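Long-range contact in mannan endo-1,4-beta-mannosidase (Bacillus subtilis, PDB 3CBW), which hydrolyses internal beta-1,4-mannosidic linkages in mannan, galactomannan and glucomannan and takes part in glucomannan degradation: residues M100-H114 with E161-H175. The protein carries 3 engineered substitutions. Residues are numbered along the deposited sequence; the frame is centred on the assembly and turned at random.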
loop_
_atom_site.group_PDB
_atom_site.type_symbol
_atom_site.label_atom_id
_atom_site.label_comp_id
_atom_site.label_asym_id
_atom_site.label_seq_id
_atom_site.Cartn_x
_atom_site.Cartn_y
_atom_site.Cartn_z
ATOM N N MET A 100 -13.958 -2.557 6.891
ATOM C CA MET A 100 -15.227 -2.890 6.250
ATOM C C MET A 100 -16.213 -1.730 6.335
ATOM O O MET A 100 -16.874 -1.390 5.355
ATOM C CB MET A 100 -15.820 -4.148 6.882
ATOM C CG MET A 100 -14.938 -5.392 6.730
ATOM S SD MET A 100 -15.570 -6.935 7.460
ATOM C CE MET A 100 -16.954 -6.237 8.383
ATOM N N SER A 101 -16.268 -1.091 7.496
ATOM C CA SER A 101 -17.142 0.057 7.683
ATOM C C SER A 101 -16.722 1.217 6.800
ATOM O O SER A 101 -17.570 1.966 6.302
ATOM C CB SER A 101 -17.142 0.495 9.142
ATOM O OG SER A 101 -17.650 -0.525 9.981
ATOM N N TYR A 102 -15.412 1.361 6.594
ATOM C CA TYR A 102 -14.916 2.445 5.753
ATOM C C TYR A 102 -15.417 2.290 4.327
ATOM O O TYR A 102 -15.866 3.272 3.713
ATOM C CB TYR A 102 -13.380 2.547 5.786
ATOM C CG TYR A 102 -12.900 3.981 5.744
ATOM C CD1 TYR A 102 -12.464 4.566 4.560
ATOM C CD2 TYR A 102 -12.908 4.762 6.896
ATOM C CE1 TYR A 102 -12.053 5.889 4.526
ATOM C CE2 TYR A 102 -12.486 6.084 6.876
ATOM C CZ TYR A 102 -12.055 6.641 5.687
ATOM O OH TYR A 102 -11.663 7.958 5.689
ATOM N N TRP A 103 -15.370 1.061 3.809
ATOM C CA TRP A 103 -15.940 0.748 2.498
ATOM C C TRP A 103 -17.445 1.015 2.447
ATOM O O TRP A 103 -17.945 1.670 1.516
ATOM C CB TRP A 103 -15.651 -0.701 2.112
ATOM C CG TRP A 103 -16.433 -1.159 0.917
ATOM C CD1 TRP A 103 -17.533 -1.970 0.920
ATOM C CD2 TRP A 103 -16.208 -0.790 -0.443
ATOM N NE1 TRP A 103 -17.995 -2.143 -0.362
ATOM C CE2 TRP A 103 -17.197 -1.430 -1.217
ATOM C CE3 TRP A 103 -15.253 0.005 -1.091
ATOM C CZ2 TRP A 103 -17.273 -1.282 -2.594
ATOM C CZ3 TRP A 103 -15.332 0.144 -2.464
ATOM C CH2 TRP A 103 -16.332 -0.505 -3.201
ATOM N N LYS A 104 -18.174 0.505 3.439
ATOM C CA LYS A 104 -19.622 0.732 3.528
ATOM C C LYS A 104 -19.963 2.218 3.460
ATOM O O LYS A 104 -20.947 2.611 2.833
ATOM C CB LYS A 104 -20.153 0.126 4.833
ATOM C CG LYS A 104 -21.624 0.382 5.138
ATOM C CD LYS A 104 -22.548 -0.430 4.247
ATOM C CE LYS A 104 -23.988 -0.387 4.751
ATOM N NZ LYS A 104 -24.177 -1.238 5.965
ATOM N N ASN A 105 -19.128 3.039 4.087
ATOM C CA ASN A 105 -19.361 4.469 4.205
ATOM C C ASN A 105 -18.637 5.338 3.183
ATOM O O ASN A 105 -18.509 6.553 3.364
ATOM C CB ASN A 105 -19.092 4.928 5.630
ATOM C CG ASN A 105 -20.122 4.404 6.590
ATOM O OD1 ASN A 105 -21.317 4.662 6.440
ATOM N ND2 ASN A 105 -19.678 3.658 7.580
ATOM N N GLY A 106 -18.183 4.716 2.096
ATOM C CA GLY A 106 -17.767 5.483 0.922
ATOM C C GLY A 106 -16.278 5.679 0.699
ATOM O O GLY A 106 -15.894 6.531 -0.099
ATOM N N GLY A 107 -15.440 4.903 1.384
ATOM C CA GLY A 107 -14.000 4.915 1.134
ATOM C C GLY A 107 -13.521 3.542 0.701
ATOM O O GLY A 107 -14.328 2.680 0.320
ATOM N N ILE A 108 -12.202 3.341 0.728
ATOM C CA ILE A 108 -11.591 2.065 0.339
ATOM C C ILE A 108 -10.474 1.740 1.334
ATOM O O ILE A 108 -9.655 2.605 1.658
ATOM C CB ILE A 108 -10.961 2.119 -1.087
ATOM C CG1 ILE A 108 -11.972 2.480 -2.177
ATOM C CG2 ILE A 108 -10.284 0.789 -1.443
ATOM C CD1 ILE A 108 -11.304 2.808 -3.522
ATOM N N PRO A 109 -10.441 0.503 1.848
ATOM C CA PRO A 109 -9.348 0.128 2.752
ATOM C C PRO A 109 -8.069 -0.282 2.032
ATOM O O PRO A 109 -8.100 -0.776 0.900
ATOM C CB PRO A 109 -9.947 -1.040 3.540
ATOM C CG PRO A 109 -10.866 -1.698 2.550
ATOM C CD PRO A 109 -11.437 -0.580 1.695
ATOM N N GLN A 110 -6.961 -0.093 2.735
ATOM C CA GLN A 110 -5.634 -0.476 2.263
ATOM C C GLN A 110 -4.924 -1.197 3.390
ATOM O O GLN A 110 -4.954 -0.747 4.538
ATOM C CB GLN A 110 -4.832 0.763 1.850
ATOM C CG GLN A 110 -3.443 0.490 1.260
ATOM C CD GLN A 110 -2.245 0.675 2.200
ATOM O OE1 GLN A 110 -1.126 0.840 1.707
ATOM N NE2 GLN A 110 -2.451 0.657 3.523
ATOM N N ILE A 111 -4.262 -2.301 3.062
ATOM C CA ILE A 111 -3.479 -3.056 4.044
ATOM C C ILE A 111 -2.032 -3.224 3.596
ATOM O O ILE A 111 -1.768 -3.632 2.460
ATOM C CB ILE A 111 -4.128 -4.447 4.316
ATOM C CG1 ILE A 111 -5.503 -4.242 4.967
ATOM C CG2 ILE A 111 -3.227 -5.323 5.192
ATOM C CD1 ILE A 111 -6.372 -5.490 5.071
ATOM N N SER A 112 -1.114 -2.883 4.502
ATOM C CA SER A 112 0.314 -3.180 4.354
ATOM C C SER A 112 0.752 -4.116 5.468
ATOM O O SER A 112 -0.025 -4.419 6.367
ATOM C CB SER A 112 1.155 -1.898 4.381
ATOM O OG SER A 112 1.010 -1.200 5.612
ATOM N N LEU A 113 1.997 -4.581 5.385
ATOM C CA LEU A 113 2.511 -5.577 6.326
ATOM C C LEU A 113 3.958 -5.321 6.711
ATOM O O LEU A 113 4.869 -5.548 5.909
ATOM C CB LEU A 113 2.447 -6.974 5.710
ATOM C CG LEU A 113 1.085 -7.484 5.222
ATOM C CD1 LEU A 113 1.221 -8.681 4.304
ATOM C CD2 LEU A 113 0.188 -7.816 6.402
ATOM N N HIS A 114 4.185 -4.899 7.950
ATOM C CA HIS A 114 5.558 -4.835 8.481
ATOM C C HIS A 114 5.956 -6.202 9.035
ATOM O O HIS A 114 6.105 -6.386 10.245
ATOM C CB HIS A 114 5.693 -3.729 9.516
ATOM C CG HIS A 114 5.800 -2.367 8.901
ATOM N ND1 HIS A 114 4.795 -1.815 8.135
ATOM C CD2 HIS A 114 6.806 -1.459 8.916
ATOM C CE1 HIS A 114 5.173 -0.618 7.715
ATOM N NE2 HIS A 114 6.387 -0.376 8.181
ATOM N N GLU A 161 -12.165 -12.274 6.088
ATOM C CA GLU A 161 -13.264 -11.584 6.755
ATOM C C GLU A 161 -13.796 -10.437 5.881
ATOM O O GLU A 161 -15.002 -10.233 5.754
ATOM C CB GLU A 161 -12.831 -11.071 8.125
ATOM C CG GLU A 161 -13.985 -10.469 8.893
ATOM C CD GLU A 161 -13.603 -9.937 10.256
ATOM O OE1 GLU A 161 -12.397 -9.942 10.622
ATOM O OE2 GLU A 161 -14.541 -9.501 10.953
ATOM N N LEU A 162 -12.887 -9.703 5.246
ATOM C CA LEU A 162 -13.274 -8.607 4.358
ATOM C C LEU A 162 -13.908 -9.143 3.076
ATOM O O LEU A 162 -14.900 -8.592 2.596
ATOM C CB LEU A 162 -12.058 -7.722 4.041
ATOM C CG LEU A 162 -11.278 -7.234 5.276
ATOM C CD1 LEU A 162 -9.939 -6.646 4.878
ATOM C CD2 LEU A 162 -12.064 -6.262 6.104
ATOM N N GLU A 163 -13.366 -10.235 2.542
ATOM C CA GLU A 163 -13.905 -10.832 1.327
ATOM C C GLU A 163 -15.350 -11.287 1.509
ATOM O O GLU A 163 -16.156 -11.195 0.580
ATOM C CB GLU A 163 -13.033 -12.003 0.900
ATOM C CG GLU A 163 -13.368 -12.502 -0.488
ATOM C CD GLU A 163 -12.703 -13.796 -0.820
ATOM O OE1 GLU A 163 -12.182 -14.452 0.107
ATOM O OE2 GLU A 163 -12.686 -14.138 -2.019
ATOM N N ASN A 164 -15.674 -11.766 2.710
ATOM C CA ASN A 164 -17.033 -12.240 3.020
ATOM C C ASN A 164 -18.089 -11.149 2.924
ATOM O O ASN A 164 -19.281 -11.444 2.758
ATOM C CB ASN A 164 -17.072 -12.877 4.410
ATOM C CG ASN A 164 -16.355 -14.215 4.461
ATOM O OD1 ASN A 164 -16.073 -14.818 3.432
ATOM N ND2 ASN A 164 -16.070 -14.691 5.668
ATOM N N GLN A 165 -17.660 -9.895 3.020
ATOM C CA GLN A 165 -18.572 -8.766 2.827
ATOM C C GLN A 165 -18.346 -8.076 1.478
ATOM O O GLN A 165 -18.858 -6.977 1.247
ATOM C CB GLN A 165 -18.429 -7.759 3.967
ATOM C CG GLN A 165 -18.859 -8.277 5.321
ATOM C CD GLN A 165 -20.336 -8.080 5.549
ATOM O OE1 GLN A 165 -21.158 -8.841 5.042
ATOM N NE2 GLN A 165 -20.686 -7.043 6.308
ATOM N N GLY A 166 -17.561 -8.706 0.604
ATOM C CA GLY A 166 -17.327 -8.158 -0.736
ATOM C C GLY A 166 -16.515 -6.864 -0.759
ATOM O O GLY A 166 -16.652 -6.072 -1.689
ATOM N N VAL A 167 -15.678 -6.646 0.254
ATOM C CA VAL A 167 -14.927 -5.398 0.380
ATOM C C VAL A 167 -13.611 -5.479 -0.398
ATOM O O VAL A 167 -12.756 -6.306 -0.068
ATOM C CB VAL A 167 -14.619 -5.122 1.856
ATOM C CG1 VAL A 167 -13.727 -3.895 2.018
ATOM C CG2 VAL A 167 -15.924 -4.969 2.644
ATOM N N PRO A 168 -13.434 -4.629 -1.431
ATOM C CA PRO A 168 -12.157 -4.583 -2.140
ATOM C C PRO A 168 -11.074 -4.020 -1.221
ATOM O O PRO A 168 -11.347 -3.110 -0.436
ATOM C CB PRO A 168 -12.426 -3.598 -3.279
ATOM C CG PRO A 168 -13.510 -2.717 -2.766
ATOM C CD PRO A 168 -14.374 -3.597 -1.909
ATOM N N VAL A 169 -9.861 -4.536 -1.360
ATOM C CA VAL A 169 -8.744 -4.109 -0.520
ATOM C C VAL A 169 -7.534 -3.807 -1.386
ATOM O O VAL A 169 -7.135 -4.637 -2.210
ATOM C CB VAL A 169 -8.340 -5.237 0.472
ATOM C CG1 VAL A 169 -7.062 -4.895 1.254
ATOM C CG2 VAL A 169 -9.480 -5.548 1.418
ATOM N N LEU A 170 -6.947 -2.631 -1.179
ATOM C CA LEU A 170 -5.655 -2.306 -1.764
ATOM C C LEU A 170 -4.610 -3.016 -0.906
ATOM O O LEU A 170 -4.368 -2.627 0.237
ATOM C CB LEU A 170 -5.452 -0.796 -1.732
ATOM C CG LEU A 170 -6.400 0.031 -2.602
ATOM C CD1 LEU A 170 -6.334 1.520 -2.263
ATOM C CD2 LEU A 170 -6.123 -0.196 -4.085
ATOM N N PHE A 171 -4.015 -4.073 -1.455
ATOM C CA PHE A 171 -3.111 -4.946 -0.689
ATOM C C PHE A 171 -1.693 -4.676 -1.150
ATOM O O PHE A 171 -1.365 -4.864 -2.331
ATOM C CB PHE A 171 -3.493 -6.409 -0.902
ATOM C CG PHE A 171 -2.692 -7.377 -0.085
ATOM C CD1 PHE A 171 -2.723 -7.324 1.301
ATOM C CD2 PHE A 171 -1.945 -8.375 -0.701
ATOM C CE1 PHE A 171 -1.998 -8.220 2.069
ATOM C CE2 PHE A 171 -1.225 -9.296 0.060
ATOM C CZ PHE A 171 -1.245 -9.219 1.451
ATOM N N ARG A 172 -0.872 -4.185 -0.229
ATOM C CA ARG A 172 0.443 -3.669 -0.581
ATOM C C ARG A 172 1.516 -4.384 0.243
ATOM O O ARG A 172 2.002 -3.837 1.222
ATOM C CB ARG A 172 0.460 -2.153 -0.339
ATOM C CG ARG A 172 1.753 -1.453 -0.743
ATOM C CD ARG A 172 1.612 0.052 -0.574
ATOM N NE ARG A 172 1.464 0.485 0.816
ATOM C CZ ARG A 172 2.437 0.957 1.583
ATOM N NH1 ARG A 172 3.674 1.071 1.124
ATOM N NH2 ARG A 172 2.173 1.319 2.820
ATOM N N PRO A 173 1.899 -5.605 -0.169
ATOM C CA PRO A 173 2.889 -6.393 0.564
ATOM C C PRO A 173 4.318 -6.076 0.121
ATOM O O PRO A 173 4.543 -5.650 -1.019
ATOM C CB PRO A 173 2.549 -7.815 0.148
ATOM C CG PRO A 173 2.124 -7.670 -1.298
ATOM C CD PRO A 173 1.382 -6.338 -1.348
ATOM N N LEU A 174 5.285 -6.305 1.010
ATOM C CA LEU A 174 6.705 -6.314 0.627
ATOM C C LEU A 174 7.135 -4.999 -0.011
ATOM O O LEU A 174 7.833 -4.970 -1.029
ATOM C CB LEU A 174 7.005 -7.486 -0.306
ATOM C CG LEU A 174 6.644 -8.886 0.182
ATOM C CD1 LEU A 174 6.901 -9.872 -0.937
ATOM C CD2 LEU A 174 7.422 -9.272 1.429
ATOM N N HIS A 175 6.750 -3.900 0.634
ATOM C CA HIS A 175 7.008 -2.563 0.111
ATOM C C HIS A 175 8.449 -2.113 0.363
ATOM O O HIS A 175 9.170 -2.693 1.186
ATOM C CB HIS A 175 6.006 -1.581 0.721
ATOM C CG HIS A 175 6.111 -1.434 2.204
ATOM N ND1 HIS A 175 5.908 -2.479 3.089
ATOM C CD2 HIS A 175 6.322 -0.330 2.960
ATOM C CE1 HIS A 175 6.041 -2.022 4.324
ATOM N NE2 HIS A 175 6.273 -0.721 4.275
HETATM O O HOH W 1 -0.061 1.166 5.085
HETATM O O HOH W 2 3.755 -4.399 3.202
HETATM O O HOH W 3 5.734 -6.998 3.768
#
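Parallel pairing joins Q110 and I111 to L170 and F171, placing strands 108-114 and 169-172 side by side in the TIM barrel of this family 26 glycoside hydrolase; the short axes run nearly parallel. Three backbone bonds establish the register: L170 N to P109 O (3.0 Å), I111 N to L170 O (2.8 Å) and R172 N to I111 O (2.9 Å).

On the face that carries I111 and F171, apolar side chains pack: I111 CD1 meets L162 CD1 (3.8 Å) and V169 CG1, while L113 CD1 reaches F171 CZ. Where the chain leads into the strands, P168 CD, in one of the two conformers modelled for this proline, lies 3.5 Å from the centroid of the six-membered ring of W103, only 7° off its normal, a CH-pi contact; W103 CD1 also touches V167 CG2 (3.8 Å). With an alanine in place of W103 the indole is lost, which would probably leave the P168 ring without its aromatic platform and open a gap beside V167 CG2.

One aromatic pair is offset and T-shaped: H175, probably a support of the catalytic nucleophile, turns its edge to the face of H114, a probable substrate-binding residue, planes 61° apart.

Polar contacts lead to the active site. R172 forms salt bridges to D249 and to E275, the likely nucleophile. Q110, bent at chi2 (-100°), brings its amide nearly coplanar with the R172 guanidinium, where OE1 accepts from NE at 2.8 Å. D76 is hydrogen-bonded to both H114 ND1 and S112 OG; water 1 accepts from Q110 NE2 at 2.9 Å and donates to that same S112 OG.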